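Local atomic coordinates of ubiquitin-conjugating enzyme (Plasmodium vivax, PDB entry 2FO3), a protein that probably acts as an E2 enzyme, carrying activated ubiquitin as a thioester during its transfer to target proteins, through its UBC domain, which this chain comprises. Residues N21-C26 / G107-I112. Sequence-based numbering, arbitrary orientation. Where two conformers were deposited one is given.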
ATOM      1  N   ASN A  21      -9.725   9.680   3.753  1.00 36.70           N
ATOM      2  CA  ASN A  21      -9.536   8.776   4.872  1.00 38.01           C
ATOM      3  C   ASN A  21      -8.207   8.027   4.732  1.00 36.07           C
ATOM      4  O   ASN A  21      -8.200   6.808   4.458  1.00 37.79           O
ATOM      5  CB  ASN A  21     -10.746   7.810   4.968  1.00 42.02           C
ATOM      6  CG  ASN A  21     -10.577   6.720   6.049  1.00 47.02           C
ATOM      7  OD1 ASN A  21      -9.907   6.916   7.076  1.00 47.93           O
ATOM      8  ND2 ASN A  21     -11.198   5.559   5.810  1.00 49.20           N
ATOM      9  N   PRO A  22      -7.069   8.742   4.918  1.00 34.55           N
ATOM     10  CA  PRO A  22      -5.776   8.073   4.721  1.00 32.65           C
ATOM     11  C   PRO A  22      -5.467   7.117   5.868  1.00 31.25           C
ATOM     12  O   PRO A  22      -5.863   7.384   7.005  1.00 34.97           O
ATOM     13  CB  PRO A  22      -4.779   9.235   4.746  1.00 32.36           C
ATOM     14  CG  PRO A  22      -5.452  10.270   5.625  1.00 31.52           C
ATOM     15  CD  PRO A  22      -6.904  10.154   5.347  1.00 30.88           C
ATOM     16  N   PRO A  23      -4.760   6.014   5.588  1.00 31.99           N
ATOM     17  CA  PRO A  23      -4.339   5.145   6.683  1.00 29.83           C
ATOM     18  C   PRO A  23      -3.483   5.922   7.676  1.00 30.75           C
ATOM     19  O   PRO A  23      -2.804   6.890   7.297  1.00 28.46           O
ATOM     20  CB  PRO A  23      -3.463   4.095   5.983  1.00 31.98           C
ATOM     21  CG  PRO A  23      -3.905   4.084   4.612  1.00 31.38           C
ATOM     22  CD  PRO A  23      -4.298   5.506   4.287  1.00 32.30           C
ATOM     23  N   ILE A  24      -3.498   5.501   8.932  1.00 31.67           N
ATOM     24  CA  ILE A  24      -2.675   6.129   9.983  1.00 31.53           C
ATOM     25  C   ILE A  24      -1.167   6.267   9.612  1.00 33.22           C
ATOM     26  O   ILE A  24      -0.507   5.297   9.164  1.00 30.63           O
ATOM     27  CB  ILE A  24      -2.874   5.388  11.373  1.00 36.57           C
ATOM     28  CG1 ILE A  24      -2.137   6.098  12.522  1.00 39.42           C
ATOM     29  CG2 ILE A  24      -2.454   3.906  11.295  1.00 35.27           C
ATOM     30  CD1 ILE A  24      -2.718   7.472  12.968  1.00 47.54           C
ATOM     31  N   ASN A  25      -0.638   7.489   9.801  1.00 31.08           N
ATOM     32  CA  ASN A  25       0.771   7.819   9.513  1.00 27.02           C
ATOM     33  C   ASN A  25       1.174   7.685   8.031  1.00 27.61           C
ATOM     34  O   ASN A  25       2.360   7.507   7.727  1.00 29.49           O
ATOM     35  CB  ASN A  25       1.729   6.969  10.391  1.00 27.25           C
ATOM     36  CG  ASN A  25       1.937   7.561  11.785  1.00 31.47           C
ATOM     37  OD1 ASN A  25       1.043   8.217  12.335  1.00 32.41           O
ATOM     38  ND2 ASN A  25       3.119   7.308  12.375  1.00 30.29           N
ATOM     39  N   CYS A  26       0.192   7.742   7.130  1.00 28.25           N
ATOM     40  CA  CYS A  26       0.442   7.641   5.705  1.00 27.81           C
ATOM     41  C   CYS A  26       0.040   8.897   4.961  1.00 29.49           C
ATOM     42  O   CYS A  26      -0.949   9.550   5.308  1.00 29.27           O
ATOM     43  CB  CYS A  26      -0.311   6.445   5.097  1.00 30.18           C
ATOM     44  SG  CYS A  26       0.252   4.870   5.692  1.00 30.42           S
ATOM     45  N   GLY A 107      -7.656   0.615   2.909  1.00 21.48           N
ATOM     46  CA  GLY A 107      -7.749  -0.589   3.762  1.00 20.51           C
ATOM     47  C   GLY A 107      -6.609  -1.577   3.492  1.00 18.66           C
ATOM     48  O   GLY A 107      -6.123  -2.237   4.423  1.00 20.60           O
ATOM     49  N   LEU A 108      -6.206  -1.686   2.231  0.50 20.41           N
ATOM     50  CA  LEU A 108      -5.078  -2.545   1.876  0.50 20.05           C
ATOM     51  C   LEU A 108      -3.809  -2.075   2.585  0.50 21.35           C
ATOM     52  O   LEU A 108      -3.123  -2.867   3.213  0.50 18.53           O
ATOM     53  CB  LEU A 108      -4.896  -2.562   0.354  0.50 21.73           C
ATOM     54  CG  LEU A 108      -3.666  -3.273  -0.170  0.50 21.05           C
ATOM     55  CD1 LEU A 108      -3.764  -4.758   0.163  0.50 21.63           C
ATOM     56  CD2 LEU A 108      -3.545  -3.025  -1.664  0.50 22.56           C
ATOM     57  N   VAL A 109      -3.523  -0.768   2.491  1.00 18.76           N
ATOM     58  CA  VAL A 109      -2.376  -0.162   3.159  1.00 17.89           C
ATOM     59  C   VAL A 109      -2.496  -0.304   4.682  1.00 20.31           C
ATOM     60  O   VAL A 109      -1.526  -0.631   5.368  1.00 19.99           O
ATOM     61  CB  VAL A 109      -2.205   1.337   2.705  1.00 21.27           C
ATOM     62  CG1 VAL A 109      -1.129   2.032   3.558  1.00 22.82           C
ATOM     63  CG2 VAL A 109      -1.870   1.389   1.156  1.00 21.06           C
ATOM     64  N   LEU A 110      -3.694  -0.078   5.233  1.00 20.72           N
ATOM     65  CA  LEU A 110      -3.850  -0.255   6.685  1.00 21.81           C
ATOM     66  C   LEU A 110      -3.563  -1.721   7.125  1.00 22.67           C
ATOM     67  O   LEU A 110      -2.968  -1.949   8.184  1.00 24.23           O
ATOM     68  CB  LEU A 110      -5.225   0.229   7.153  1.00 22.58           C
ATOM     69  CG  LEU A 110      -5.432   0.510   8.626  1.00 28.85           C
ATOM     70  CD1 LEU A 110      -4.517   1.640   9.158  1.00 26.81           C
ATOM     71  CD2 LEU A 110      -6.889   0.846   8.823  1.00 30.79           C
ATOM     72  N   SER A 111      -3.999  -2.687   6.330  1.00 22.37           N
ATOM     73  CA  SER A 111      -3.692  -4.109   6.618  1.00 25.32           C
ATOM     74  C   SER A 111      -2.191  -4.401   6.586  1.00 24.74           C
ATOM     75  O   SER A 111      -1.699  -5.234   7.361  1.00 27.43           O
ATOM     76  CB  SER A 111      -4.425  -5.034   5.657  1.00 21.78           C
ATOM     77  OG  SER A 111      -5.835  -4.908   5.832  1.00 27.20           O
ATOM     78  N   ILE A 112      -1.473  -3.718   5.701  1.00 23.36           N
ATOM     79  CA  ILE A 112      -0.003  -3.873   5.615  1.00 24.23           C
ATOM     80  C   ILE A 112       0.603  -3.284   6.858  1.00 24.93           C
ATOM     81  O   ILE A 112       1.465  -3.886   7.479  1.00 25.92           O
ATOM     82  CB  ILE A 112       0.585  -3.202   4.314  1.00 24.80           C
ATOM     83  CG1 ILE A 112       0.128  -3.988   3.055  1.00 23.63           C
ATOM     84  CG2 ILE A 112       2.149  -3.035   4.415  1.00 22.90           C
ATOM     85  CD1 ILE A 112       0.228  -3.205   1.720  1.00 26.34           C
TER
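P23 lays its pyrrolidine ring against V109 on helix 105-116, and these two buried residues form the centre of a contact made wholly of apolar side chains. The ring's CG comes within 3.6 Å of V109 CG1 and almost as near to V109 CB, while its CB also faces the CG1 methyl; the two side chains cross at about a right angle. V109 CG1 stands anti to its own backbone N (chi1 172°), which carries this methyl out toward the loop, where it meets both the proline ring and C26 SG, at 3.8 Å. Valine, short and branched at CB, suits this place between ring and sulfur. The backbones come closest at P23 and L110, whose CA atoms are 5.4 Å apart. Cysteine is compact and its sulfur is only weakly polar, which fits it to such an apolar setting.

A second, more exposed patch lies beside this one. L110, with its methyls set beyond CG, is long enough to reach across with CD1, which touches I24 CG2 at 3.7 Å and lies 4.1 Å from P23 CB. Isoleucine's branch at CB lets CG2 meet the helix while the CG1 arm leads away.

The loop presents these groups through a type II turn from P23 to C26, closed by the bond from C26 N to P23 O (3.1 Å). I24 and N25 are its central residues; I24 has phi -51°, and N25 takes the positive phi (63°) that asparagine tolerates well.

In the UBC fold, this loop joins helix 10-20 to edge strand 26-30. N21 O accepts a hydrogen bond from S106 OG near the start of helix 105-116, and I113, one turn beyond V109, also touches P23 and C26. V40 of strand 37-43 touches both C26 and V109, placing the buried side of the contact between helix 105-116 and the sheet.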